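Local structure of ileal bile acid-binding protein (Danio rerio, 3ELX) at residues A5-W10 against E106-L112; F21-I25 against S116-Q122; F38-E43 against T54-P58; T77-F83 against S97-Y101. The protein binds bile acids such as cholate and probably carries them through the cytoplasm. Residues are numbered along the deposited sequence.

Contact 1 of 4, residues A5-W10 against E106-L112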
loop_
_atom_site.group_PDB
_atom_site.type_symbol
_atom_site.label_atom_id
_atom_site.label_comp_id
_atom_site.label_asym_id
_atom_site.label_seq_id
_atom_site.Cartn_x
_atom_site.Cartn_y
_atom_site.Cartn_z
ATOM N N ALA A 5 16.229 2.634 0.599
ATOM C CA ALA A 5 15.863 2.116 -0.726
ATOM C C ALA A 5 14.445 2.487 -1.185
ATOM O O ALA A 5 14.177 2.522 -2.383
ATOM C CB ALA A 5 16.070 0.605 -0.796
ATOM N N PHE A 6 13.558 2.766 -0.234
ATOM C CA PHE A 6 12.167 3.123 -0.552
ATOM C C PHE A 6 11.972 4.576 -0.988
ATOM O O PHE A 6 10.920 4.914 -1.544
ATOM C CB PHE A 6 11.254 2.854 0.646
ATOM C CG PHE A 6 11.066 1.397 0.966
ATOM C CD1 PHE A 6 9.978 0.691 0.459
ATOM C CD2 PHE A 6 11.957 0.736 1.806
ATOM C CE1 PHE A 6 9.793 -0.660 0.755
ATOM C CE2 PHE A 6 11.779 -0.613 2.118
ATOM C CZ PHE A 6 10.694 -1.312 1.599
ATOM N N ASN A 7 12.950 5.435 -0.709
ATOM C CA ASN A 7 12.802 6.870 -0.958
ATOM C C ASN A 7 12.445 7.179 -2.395
ATOM O O ASN A 7 13.056 6.649 -3.323
ATOM C CB ASN A 7 14.092 7.622 -0.602
ATOM C CG ASN A 7 14.208 7.914 0.874
ATOM O OD1 ASN A 7 15.102 7.402 1.555
ATOM N ND2 ASN A 7 13.326 8.757 1.376
ATOM N N GLY A 8 11.462 8.053 -2.565
ATOM C CA GLY A 8 11.172 8.625 -3.873
ATOM C C GLY A 8 9.704 8.679 -4.234
ATOM O O GLY A 8 8.841 8.424 -3.408
ATOM N N LYS A 9 9.442 9.036 -5.486
ATOM C CA LYS A 9 8.087 8.980 -6.037
ATOM C C LYS A 9 8.011 7.842 -7.042
ATOM O O LYS A 9 8.870 7.713 -7.923
ATOM C CB LYS A 9 7.640 10.296 -6.689
ATOM C CG LYS A 9 7.220 11.379 -5.692
ATOM C CD LYS A 9 6.501 12.523 -6.385
ATOM C CE LYS A 9 6.088 13.593 -5.377
ATOM N NZ LYS A 9 5.176 14.579 -6.006
ATOM N N TRP A 10 6.975 7.026 -6.865
ATOM C CA TRP A 10 6.763 5.792 -7.617
ATOM C C TRP A 10 5.381 5.811 -8.233
ATOM O O TRP A 10 4.469 6.407 -7.671
ATOM C CB TRP A 10 6.825 4.603 -6.658
ATOM C CG TRP A 10 8.077 4.540 -5.798
ATOM C CD1 TRP A 10 8.310 5.225 -4.631
ATOM C CD2 TRP A 10 9.250 3.738 -6.032
ATOM N NE1 TRP A 10 9.544 4.883 -4.119
ATOM C CE2 TRP A 10 10.145 3.984 -4.962
ATOM C CE3 TRP A 10 9.621 2.825 -7.032
ATOM C CZ2 TRP A 10 11.395 3.355 -4.872
ATOM C CZ3 TRP A 10 10.870 2.204 -6.944
ATOM C CH2 TRP A 10 11.735 2.474 -5.872
ATOM N N GLU A 106 8.047 -4.209 -0.455
ATOM C CA GLU A 106 9.497 -4.258 -0.559
ATOM C C GLU A 106 9.975 -3.627 -1.851
ATOM O O GLU A 106 9.176 -3.375 -2.751
ATOM C CB GLU A 106 10.006 -5.700 -0.444
ATOM C CG GLU A 106 9.610 -6.612 -1.599
ATOM C CD GLU A 106 10.328 -7.957 -1.551
ATOM O OE1 GLU A 106 11.463 -8.041 -1.018
ATOM O OE2 GLU A 106 9.754 -8.942 -2.056
ATOM N N ILE A 107 11.276 -3.362 -1.918
ATOM C CA ILE A 107 11.903 -2.976 -3.172
ATOM C C ILE A 107 12.526 -4.235 -3.754
ATOM O O ILE A 107 13.363 -4.874 -3.111
ATOM C CB ILE A 107 12.976 -1.877 -2.995
ATOM C CG1 ILE A 107 12.397 -0.636 -2.293
ATOM C CG2 ILE A 107 13.591 -1.509 -4.354
ATOM C CD1 ILE A 107 11.145 -0.023 -2.941
ATOM N N SER A 108 12.075 -4.612 -4.947
ATOM C CA SER A 108 12.597 -5.783 -5.643
ATOM C C SER A 108 12.893 -5.450 -7.096
ATOM O O SER A 108 12.023 -4.964 -7.820
ATOM C CB SER A 108 11.612 -6.949 -5.572
ATOM O OG SER A 108 12.165 -8.094 -6.195
ATOM N N GLY A 109 14.128 -5.707 -7.520
ATOM C CA GLY A 109 14.538 -5.421 -8.895
ATOM C C GLY A 109 14.362 -3.958 -9.258
ATOM O O GLY A 109 14.031 -3.624 -10.403
ATOM N N GLY A 110 14.581 -3.089 -8.273
ATOM C CA GLY A 110 14.476 -1.648 -8.449
ATOM C C GLY A 110 13.056 -1.108 -8.463
ATOM O O GLY A 110 12.859 0.093 -8.655
ATOM N N LYS A 111 12.078 -1.993 -8.265
ATOM C CA LYS A 111 10.657 -1.614 -8.292
ATOM C C LYS A 111 10.046 -1.731 -6.904
ATOM O O LYS A 111 10.486 -2.548 -6.101
ATOM C CB LYS A 111 9.861 -2.514 -9.234
ATOM C CG LYS A 111 10.523 -2.807 -10.564
ATOM C CD LYS A 111 10.196 -1.762 -11.574
ATOM C CE LYS A 111 10.775 -2.184 -12.910
ATOM N NZ LYS A 111 9.889 -1.797 -14.018
ATOM N N LEU A 112 9.029 -0.918 -6.640
ATOM C CA LEU A 112 8.262 -1.004 -5.395
ATOM C C LEU A 112 7.168 -2.044 -5.582
ATOM O O LEU A 112 6.284 -1.867 -6.417
ATOM C CB LEU A 112 7.656 0.362 -5.050
ATOM C CG LEU A 112 6.745 0.452 -3.822
ATOM C CD1 LEU A 112 7.523 0.195 -2.567
ATOM C CD2 LEU A 112 6.048 1.812 -3.762
#

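Contact 2 of 4, residues F21-I25 against S116-Q122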
loop_
_atom_site.group_PDB
_atom_site.type_symbol
_atom_site.label_atom_id
_atom_site.label_comp_id
_atom_site.label_asym_id
_atom_site.label_seq_id
_atom_site.Cartn_x
_atom_site.Cartn_y
_atom_site.Cartn_z
ATOM N N PHE A 21 -9.654 -8.626 -5.239
ATOM C CA PHE A 21 -9.257 -8.091 -3.938
ATOM C C PHE A 21 -10.243 -7.017 -3.478
ATOM O O PHE A 21 -10.718 -7.053 -2.348
ATOM C CB PHE A 21 -7.828 -7.533 -3.961
ATOM C CG PHE A 21 -7.421 -6.879 -2.667
ATOM C CD1 PHE A 21 -6.916 -7.636 -1.614
ATOM C CD2 PHE A 21 -7.559 -5.501 -2.494
ATOM C CE1 PHE A 21 -6.558 -7.026 -0.416
ATOM C CE2 PHE A 21 -7.199 -4.889 -1.294
ATOM C CZ PHE A 21 -6.701 -5.658 -0.256
ATOM N N CYS A 22 -10.552 -6.073 -4.364
ATOM C CA CYS A 22 -11.451 -4.980 -4.014
ATOM C C CYS A 22 -12.851 -5.504 -3.693
ATOM O O CYS A 22 -13.500 -5.027 -2.761
ATOM C CB CYS A 22 -11.499 -3.938 -5.125
ATOM S SG CYS A 22 -10.017 -2.928 -5.259
ATOM N N LYS A 23 -13.300 -6.499 -4.450
ATOM C CA LYS A 23 -14.585 -7.148 -4.188
ATOM C C LYS A 23 -14.612 -7.839 -2.826
ATOM O O LYS A 23 -15.625 -7.785 -2.116
ATOM C CB LYS A 23 -14.925 -8.144 -5.295
ATOM C CG LYS A 23 -15.396 -7.495 -6.594
ATOM C CD LYS A 23 -15.809 -8.535 -7.627
ATOM C CE LYS A 23 -14.606 -9.142 -8.338
ATOM N NZ LYS A 23 -14.998 -10.289 -9.205
ATOM N N LEU A 24 -13.505 -8.479 -2.455
ATOM C CA LEU A 24 -13.452 -9.220 -1.194
ATOM C C LEU A 24 -13.488 -8.290 0.021
ATOM O O LEU A 24 -14.199 -8.569 0.990
ATOM C CB LEU A 24 -12.233 -10.151 -1.139
ATOM C CG LEU A 24 -12.113 -11.095 0.065
ATOM C CD1 LEU A 24 -13.291 -12.062 0.166
ATOM C CD2 LEU A 24 -10.796 -11.859 0.030
ATOM N N ILE A 25 -12.746 -7.184 -0.040
ATOM C CA ILE A 25 -12.719 -6.219 1.071
ATOM C C ILE A 25 -13.899 -5.228 1.048
ATOM O O ILE A 25 -13.973 -4.329 1.890
ATOM C CB ILE A 25 -11.358 -5.470 1.206
ATOM C CG1 ILE A 25 -11.103 -4.564 -0.003
ATOM C CG2 ILE A 25 -10.210 -6.461 1.451
ATOM C CD1 ILE A 25 -10.121 -3.428 0.265
ATOM N N SER A 116 -1.146 -6.962 -1.132
ATOM C CA SER A 116 -2.240 -6.904 -0.162
ATOM C C SER A 116 -2.947 -8.259 -0.158
ATOM O O SER A 116 -3.372 -8.752 -1.204
ATOM C CB SER A 116 -3.232 -5.791 -0.518
ATOM O OG SER A 116 -2.590 -4.552 -0.778
ATOM N N THR A 117 -3.070 -8.858 1.022
ATOM C CA THR A 117 -3.602 -10.209 1.143
ATOM C C THR A 117 -4.826 -10.179 2.042
ATOM O O THR A 117 -4.742 -9.815 3.215
ATOM C CB THR A 117 -2.530 -11.136 1.724
ATOM O OG1 THR A 117 -1.377 -11.082 0.873
ATOM C CG2 THR A 117 -3.039 -12.578 1.832
ATOM N N ALA A 118 -5.971 -10.536 1.471
ATOM C CA ALA A 118 -7.211 -10.582 2.234
ATOM C C ALA A 118 -7.806 -11.985 2.219
ATOM O O ALA A 118 -7.522 -12.784 1.326
ATOM C CB ALA A 118 -8.198 -9.574 1.697
ATOM N N SER A 119 -8.635 -12.272 3.211
ATOM C CA SER A 119 -9.167 -13.610 3.388
ATOM C C SER A 119 -10.646 -13.565 3.750
ATOM O O SER A 119 -11.046 -12.786 4.612
ATOM C CB SER A 119 -8.366 -14.308 4.486
ATOM O OG SER A 119 -9.020 -15.465 4.951
ATOM N N GLY A 120 -11.444 -14.396 3.081
ATOM C CA GLY A 120 -12.874 -14.494 3.377
ATOM C C GLY A 120 -13.487 -15.848 3.059
ATOM O O GLY A 120 -12.784 -16.862 2.997
ATOM N N ALA A 121 -14.806 -15.851 2.857
ATOM C CA ALA A 121 -15.574 -17.060 2.565
ATOM C C ALA A 121 -15.133 -17.769 1.287
ATOM O O ALA A 121 -14.887 -18.980 1.303
ATOM C CB ALA A 121 -17.068 -16.739 2.506
ATOM N N GLN A 122 -15.041 -17.020 0.187
ATOM C CA GLN A 122 -14.643 -17.581 -1.113
ATOM C C GLN A 122 -13.169 -18.000 -1.149
ATOM O O GLN A 122 -12.742 -18.739 -2.044
ATOM C CB GLN A 122 -14.964 -16.618 -2.271
ATOM C CG GLN A 122 -14.600 -15.150 -2.039
ATOM C CD GLN A 122 -15.774 -14.331 -1.519
ATOM O OE1 GLN A 122 -15.906 -14.104 -0.315
ATOM N NE2 GLN A 122 -16.640 -13.892 -2.429
#

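Contact 3 of 4, residues F38-E43 against T54-P58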
loop_
_atom_site.group_PDB
_atom_site.type_symbol
_atom_site.label_atom_id
_atom_site.label_comp_id
_atom_site.label_asym_id
_atom_site.label_seq_id
_atom_site.Cartn_x
_atom_site.Cartn_y
_atom_site.Cartn_z
ATOM N N PHE A 38 -6.495 3.625 -13.245
ATOM C CA PHE A 38 -5.797 4.689 -12.519
ATOM C C PHE A 38 -4.423 4.180 -12.094
ATOM O O PHE A 38 -4.288 3.038 -11.656
ATOM C CB PHE A 38 -6.626 5.117 -11.299
ATOM C CG PHE A 38 -6.073 6.315 -10.545
ATOM C CD1 PHE A 38 -6.312 7.615 -10.994
ATOM C CD2 PHE A 38 -5.344 6.139 -9.375
ATOM C CE1 PHE A 38 -5.825 8.724 -10.293
ATOM C CE2 PHE A 38 -4.839 7.245 -8.666
ATOM C CZ PHE A 38 -5.080 8.534 -9.124
ATOM N N LYS A 39 -3.406 5.025 -12.235
ATOM C CA LYS A 39 -2.058 4.663 -11.803
ATOM C C LYS A 39 -1.743 5.395 -10.502
ATOM O O LYS A 39 -1.534 6.607 -10.494
ATOM C CB LYS A 39 -1.024 4.991 -12.888
ATOM C CG LYS A 39 -1.282 4.275 -14.198
ATOM C CD LYS A 39 -0.104 4.365 -15.159
ATOM C CE LYS A 39 -0.217 5.543 -16.086
ATOM N NZ LYS A 39 -1.415 5.494 -16.981
ATOM N N LEU A 40 -1.728 4.663 -9.399
ATOM C CA LEU A 40 -1.467 5.297 -8.119
ATOM C C LEU A 40 -0.010 5.739 -8.013
ATOM O O LEU A 40 0.903 4.932 -8.242
ATOM C CB LEU A 40 -1.766 4.326 -6.993
ATOM C CG LEU A 40 -1.673 4.869 -5.571
ATOM C CD1 LEU A 40 -2.848 5.809 -5.325
ATOM C CD2 LEU A 40 -1.684 3.708 -4.567
ATOM N N VAL A 41 0.195 7.005 -7.647
ATOM C CA VAL A 41 1.526 7.522 -7.312
ATOM C C VAL A 41 1.743 7.472 -5.807
ATOM O O VAL A 41 0.880 7.881 -5.023
ATOM C CB VAL A 41 1.754 8.953 -7.838
ATOM C CG1 VAL A 41 3.074 9.527 -7.335
ATOM C CG2 VAL A 41 1.748 8.941 -9.357
ATOM N N THR A 42 2.898 6.939 -5.428
ATOM C CA THR A 42 3.300 6.805 -4.036
ATOM C C THR A 42 4.542 7.644 -3.810
ATOM O O THR A 42 5.506 7.542 -4.567
ATOM C CB THR A 42 3.632 5.332 -3.701
ATOM O OG1 THR A 42 2.470 4.520 -3.887
ATOM C CG2 THR A 42 4.082 5.194 -2.262
ATOM N N GLU A 43 4.525 8.465 -2.768
ATOM C CA GLU A 43 5.703 9.211 -2.364
ATOM C C GLU A 43 6.160 8.691 -1.004
ATOM O O GLU A 43 5.366 8.631 -0.058
ATOM C CB GLU A 43 5.370 10.693 -2.282
ATOM C CG GLU A 43 6.523 11.571 -1.876
ATOM C CD GLU A 43 6.086 13.007 -1.650
ATOM O OE1 GLU A 43 4.857 13.275 -1.585
ATOM O OE2 GLU A 43 6.975 13.867 -1.540
ATOM N N THR A 54 2.997 8.392 1.419
ATOM C CA THR A 54 1.889 9.179 0.873
ATOM C C THR A 54 1.384 8.568 -0.429
ATOM O O THR A 54 2.173 8.238 -1.314
ATOM C CB THR A 54 2.344 10.642 0.645
ATOM O OG1 THR A 54 2.825 11.194 1.880
ATOM C CG2 THR A 54 1.208 11.497 0.130
ATOM N N GLN A 55 0.068 8.400 -0.529
ATOM C CA GLN A 55 -0.542 7.847 -1.737
ATOM C C GLN A 55 -1.544 8.838 -2.291
ATOM O O GLN A 55 -2.395 9.364 -1.561
ATOM C CB GLN A 55 -1.246 6.508 -1.462
ATOM C CG GLN A 55 -0.318 5.432 -0.923
ATOM C CD GLN A 55 -1.079 4.205 -0.465
ATOM O OE1 GLN A 55 -2.095 4.313 0.216
ATOM N NE2 GLN A 55 -0.587 3.033 -0.830
ATOM N N TYR A 56 -1.451 9.069 -3.597
ATOM C CA TYR A 56 -2.287 10.035 -4.279
ATOM C C TYR A 56 -3.425 9.343 -5.017
ATOM O O TYR A 56 -3.308 8.983 -6.191
ATOM C CB TYR A 56 -1.429 10.875 -5.231
ATOM C CG TYR A 56 -0.424 11.739 -4.497
ATOM C CD1 TYR A 56 -0.745 13.039 -4.120
ATOM C CD2 TYR A 56 0.848 11.250 -4.166
ATOM C CE1 TYR A 56 0.159 13.846 -3.440
ATOM C CE2 TYR A 56 1.770 12.053 -3.487
ATOM C CZ TYR A 56 1.419 13.351 -3.123
ATOM O OH TYR A 56 2.305 14.164 -2.431
ATOM N N TYR A 57 -4.522 9.144 -4.299
ATOM C CA TYR A 57 -5.694 8.491 -4.864
ATOM C C TYR A 57 -6.505 9.456 -5.731
ATOM O O TYR A 57 -6.236 10.671 -5.740
ATOM C CB TYR A 57 -6.556 7.884 -3.752
ATOM C CG TYR A 57 -5.970 6.620 -3.185
ATOM C CD1 TYR A 57 -6.216 5.376 -3.792
ATOM C CD2 TYR A 57 -5.173 6.656 -2.056
ATOM C CE1 TYR A 57 -5.666 4.205 -3.280
ATOM C CE2 TYR A 57 -4.630 5.489 -1.527
ATOM C CZ TYR A 57 -4.874 4.273 -2.149
ATOM O OH TYR A 57 -4.327 3.115 -1.636
ATOM N N PRO A 58 -7.490 8.928 -6.483
ATOM C CA PRO A 58 -8.288 9.814 -7.330
ATOM C C PRO A 58 -8.998 10.937 -6.569
ATOM O O PRO A 58 -9.225 10.842 -5.351
ATOM C CB PRO A 58 -9.326 8.870 -7.953
ATOM C CG PRO A 58 -8.629 7.519 -7.937
ATOM C CD PRO A 58 -7.891 7.515 -6.637
HETATM O O HOH W 1 -1.690 9.197 -8.365
HETATM O O HOH W 2 1.849 2.907 -1.912
HETATM O O HOH W 3 5.606 10.984 1.884
#

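Contact 4 of 4, residues T77-F83 against S97-Y101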
loop_
_atom_site.group_PDB
_atom_site.type_symbol
_atom_site.label_atom_id
_atom_site.label_comp_id
_atom_site.label_asym_id
_atom_site.label_seq_id
_atom_site.Cartn_x
_atom_site.Cartn_y
_atom_site.Cartn_z
ATOM N N THR A 77 -6.492 4.099 7.417
ATOM C CA THR A 77 -6.768 3.272 6.257
ATOM C C THR A 77 -7.087 4.178 5.074
ATOM O O THR A 77 -7.386 5.361 5.248
ATOM C CB THR A 77 -7.969 2.349 6.503
ATOM O OG1 THR A 77 -9.153 3.143 6.656
ATOM C CG2 THR A 77 -7.761 1.509 7.753
ATOM N N VAL A 78 -7.046 3.611 3.873
ATOM C CA VAL A 78 -7.445 4.321 2.656
ATOM C C VAL A 78 -8.881 4.862 2.784
ATOM O O VAL A 78 -9.198 5.958 2.309
ATOM C CB VAL A 78 -7.327 3.392 1.418
ATOM C CG1 VAL A 78 -7.773 4.105 0.158
ATOM C CG2 VAL A 78 -5.890 2.875 1.258
ATOM N N GLY A 79 -9.746 4.102 3.448
ATOM C CA GLY A 79 -11.137 4.507 3.632
ATOM C C GLY A 79 -11.367 5.535 4.728
ATOM O O GLY A 79 -12.496 5.994 4.919
ATOM N N GLY A 80 -10.312 5.883 5.464
ATOM C CA GLY A 80 -10.375 6.961 6.457
ATOM C C GLY A 80 -10.466 6.550 7.917
ATOM O O GLY A 80 -10.637 7.405 8.789
ATOM N N LYS A 81 -10.332 5.253 8.191
ATOM C CA LYS A 81 -10.436 4.734 9.554
ATOM C C LYS A 81 -9.097 4.803 10.294
ATOM O O LYS A 81 -8.070 4.326 9.803
ATOM C CB LYS A 81 -10.975 3.304 9.540
ATOM C CG LYS A 81 -11.555 2.845 10.867
ATOM C CD LYS A 81 -12.728 1.880 10.665
ATOM C CE LYS A 81 -14.077 2.604 10.633
ATOM N NZ LYS A 81 -14.322 3.361 9.365
ATOM N N LYS A 82 -9.123 5.407 11.478
ATOM C CA LYS A 82 -7.918 5.603 12.273
ATOM C C LYS A 82 -7.632 4.388 13.138
ATOM O O LYS A 82 -8.532 3.801 13.739
ATOM C CB LYS A 82 -8.046 6.853 13.153
ATOM C CG LYS A 82 -8.327 8.135 12.378
ATOM C CD LYS A 82 -8.615 9.281 13.332
ATOM C CE LYS A 82 -9.159 10.496 12.590
ATOM N NZ LYS A 82 -9.693 11.515 13.533
ATOM N N PHE A 83 -6.364 3.997 13.180
ATOM C CA PHE A 83 -5.940 2.900 14.035
ATOM C C PHE A 83 -4.539 3.156 14.569
ATOM O O PHE A 83 -3.872 4.112 14.165
ATOM C CB PHE A 83 -6.048 1.540 13.312
ATOM C CG PHE A 83 -5.085 1.358 12.162
ATOM C CD1 PHE A 83 -5.365 1.882 10.898
ATOM C CD2 PHE A 83 -3.917 0.615 12.327
ATOM C CE1 PHE A 83 -4.481 1.698 9.839
ATOM C CE2 PHE A 83 -3.028 0.419 11.276
ATOM C CZ PHE A 83 -3.304 0.957 10.020
ATOM N N SER A 97 -0.106 -4.585 9.267
ATOM C CA SER A 97 -1.300 -5.353 9.551
ATOM C C SER A 97 -2.488 -4.393 9.633
ATOM O O SER A 97 -2.824 -3.862 10.700
ATOM C CB SER A 97 -1.115 -6.174 10.835
ATOM O OG SER A 97 0.031 -7.014 10.706
ATOM N N PHE A 98 -3.120 -4.155 8.484
ATOM C CA PHE A 98 -4.307 -3.300 8.444
ATOM C C PHE A 98 -5.554 -4.018 8.979
ATOM O O PHE A 98 -5.600 -5.245 9.042
ATOM C CB PHE A 98 -4.599 -2.853 7.009
ATOM C CG PHE A 98 -3.687 -1.778 6.489
ATOM C CD1 PHE A 98 -3.942 -0.442 6.761
ATOM C CD2 PHE A 98 -2.604 -2.101 5.676
ATOM C CE1 PHE A 98 -3.109 0.561 6.254
ATOM C CE2 PHE A 98 -1.772 -1.107 5.166
ATOM C CZ PHE A 98 -2.024 0.226 5.468
ATOM N N PRO A 99 -6.590 -3.254 9.358
ATOM C CA PRO A 99 -7.835 -3.890 9.776
ATOM C C PRO A 99 -8.374 -4.959 8.813
ATOM O O PRO A 99 -8.755 -6.047 9.257
ATOM C CB PRO A 99 -8.797 -2.708 9.859
ATOM C CG PRO A 99 -7.919 -1.607 10.353
ATOM C CD PRO A 99 -6.663 -1.786 9.510
ATOM N N LYS A 100 -8.372 -4.657 7.519
ATOM C CA LYS A 100 -9.054 -5.497 6.522
ATOM C C LYS A 100 -8.146 -6.440 5.727
ATOM O O LYS A 100 -8.634 -7.297 4.994
ATOM C CB LYS A 100 -9.854 -4.614 5.550
ATOM C CG LYS A 100 -11.215 -4.175 6.101
ATOM C CD LYS A 100 -12.191 -3.801 4.991
ATOM C CE LYS A 100 -12.340 -2.293 4.854
ATOM N NZ LYS A 100 -13.353 -1.765 5.812
ATOM N N TYR A 101 -6.834 -6.283 5.851
ATOM C CA TYR A 101 -5.906 -7.074 5.036
ATOM C C TYR A 101 -4.490 -6.939 5.565
ATOM O O TYR A 101 -4.203 -6.043 6.369
ATOM C CB TYR A 101 -5.954 -6.646 3.556
ATOM C CG TYR A 101 -5.667 -5.173 3.324
ATOM C CD1 TYR A 101 -4.389 -4.731 3.020
ATOM C CD2 TYR A 101 -6.690 -4.226 3.407
ATOM C CE1 TYR A 101 -4.124 -3.369 2.812
ATOM C CE2 TYR A 101 -6.442 -2.872 3.204
ATOM C CZ TYR A 101 -5.160 -2.451 2.903
ATOM O OH TYR A 101 -4.928 -1.104 2.698
HETATM O O HOH W 4 -6.465 0.464 4.186
#

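Contact 1 of 4, residues A5-W10 against E106-L112
Trp10 gives up the most surface here, 92 Å², and its indole lies across the end of the hairpin formed by residues 106-112. One face of its six-membered ring receives Leu112, whose CB sits 4.0 Å from the ring centroid in a CH-pi contact, while the ring edge runs up to the turn, with CZ3 of Trp10 3.4 Å from the carbonyl O of Gly110. Ile107 is next with 74 Å². It wedges between the two aromatic residues: its CG1 stands 3.9 Å from the Phe6 ring centroid, almost on the ring normal, and its CD1 is 3.9 Å from CH2 of Trp10. The fold is the beta barrel of the fatty-acid-binding proteins, and this contact lies at the end where the chain enters the first strand, 8-16, which pairs with strands 41-47 and 124-133. The hairpin partner turns through a type I' turn from Ser108 to Lys111, with positive phi at Gly109 and Gly110. Phe6, in the loop before the strand, starts out sideways, but its ring reaches the hairpin, CD1 3.9 Å from CD1 of Leu112. No hydrogen bond crosses between the segments. Instead the indole nitrogen is satisfied locally, NE1 of Trp10 donating to the backbone O of Phe6 at 2.9 Å, a bond between the loop before the strand and the strand itself.

Contact 2 of 4, residues F21-I25 against S116-Q122
A last turn of helix, 21-24, lies over the extended chain of 116-119, with CA atoms 7.0 Å apart both at Phe21 and Ala118 and at Leu24 and Gly120. That spacing is too wide for backbone pairing, and no hydrogen bond crosses; the helix keeps its own, Ile25 N to Phe21 O at 3.1 Å. Phe21 and Leu24, three residues apart and so on one side of the helix, both point at the strand. Ala118 is the small residue they close upon. Its CB is 3.7 Å from CE1 of Phe21, 3.8 Å from CD2 of Leu24 and 3.7 Å from CG2 of Ile25, so one methyl group meets three apolar side chains. Farther back along the strand, CZ of Phe21 reaches CB of Ser116 at 3.5 Å. In the other direction, past Ala118, Leu24 covers the backbone at Gly120, where a beta carbon would collide with its CD1, and that CD1 also comes 3.4 Å from OE1 of Gln122. This is mainly apolar packing of the helical lid of a fatty-acid-binding protein on the barrel rim. Helix 18-24 also rests on strand 124-133 through Leu127 and Ala125, while Cys22 and Lys23 lean on Ile32 of the companion helix 29-34. On the barrel side, Phe21 meets Tyr101 edge-to-face, and Ser116 OG bonds to Gln103 of strand 102-108.

Contact 3 of 4, residues F38-E43 against T54-P58
This is antiparallel strand pairing inside a beta hairpin of the barrel wall, opening out at its far end into side-chain packing. The axes of the short segments 41-43 and 54-57 come within 4.8 Å of each other, their N-to-C directions 157° apart. Glu43 and Thr54 form a hydrogen-bonded pair, N of Glu43 to O of Thr54 and N of Thr54 to O of Glu43, both 2.8 Å; Thr42 and Gln55 follow as a non-hydrogen-bonded pair. Next, Tyr56 N reaches Val41 O at 3.0 Å, but on the return path a water intervenes, accepting from Val41 N at 3.0 Å and donating to Tyr56 O at 2.7 Å. Beyond it the chains part, and side chains fill the gap: CD1 of Leu40 lies 3.7 Å from the centroid of the Tyr57 ring, over its face, and CG of Pro58 3.6 Å from the centroid of the Phe38 ring. The faces differ. With Val41 and Thr54 go Glu43 and Tyr56, whose hydroxyl OH donates to OE1 of Glu43 at 2.8 Å. On the face of Thr42 and Gln55, a second water links OG1 of Thr42 (2.6 Å) and NE2 of Gln55 (2.7 Å). Gln55 and Tyr57 are both cholate-binding residues in a ligand-bound structure of this protein. Strand 8-16 flanks the hairpin by bonding through Trp10 to Thr42, and strand 61-68 flanks its other side through Val63 to Gln55.

Contact 4 of 4, residues T77-F83 against S97-Y101
Apolar packing makes up most of this contact. Phe83 is central: its CZ touches CD1 of Phe98 at 3.6 Å, the two rings inclined at 65° with centroids 5.6 Å apart, and CD of Pro99 stands over its face in a CH-pi contact, 4.2 Å from the centroid. CG2 of Thr77 adds a methyl 3.9 Å from CD of Pro99. Hydrogen bonds within 77-83 brace its type I turn, Thr77 to Gly80: N of Gly80 bonds to O of Thr77 at 3.0 Å, and OG1 of Thr77 accepts from N of Lys81 at 2.9 Å. Water supplies the polar link between the segments, accepting from N of Val78 at 3.2 Å and lying 2.7 Å from OH of Tyr101. Val78 and Tyr101 both contact cholate in a ligand-bound structure of this protein. The turn and the loop, at what in this family is probably the portal end of the barrel, thus meet through rings and methyl groups, while the two bile-acid-binding residues are joined through solvent rather than by a direct bond.

Contact 3 is the one with direct backbone pairing between its segments; contacts 1, 2 and 4 rely on side-chain packing. Aromatic and aliphatic residues, some buried and some partly exposed, carry contacts 1 and 2, each with exposed residues at its margins. Contact 3 is partly buried, with no exposed residue among those that touch, whereas contact 4 is a surface contact with no buried residue. Contacts 1 and 2 share strand 111-119 but lie on opposite sides of the chain's centre, their centres about 25 Å apart. Contact 1 joins contact 3 through the neighbouring strands 8-16 and 41-47. Around the cholate-binding residues the others converge: Tyr101 of contact 4 packs on Phe21 of contact 2, and Val78 on Tyr57 of contact 3.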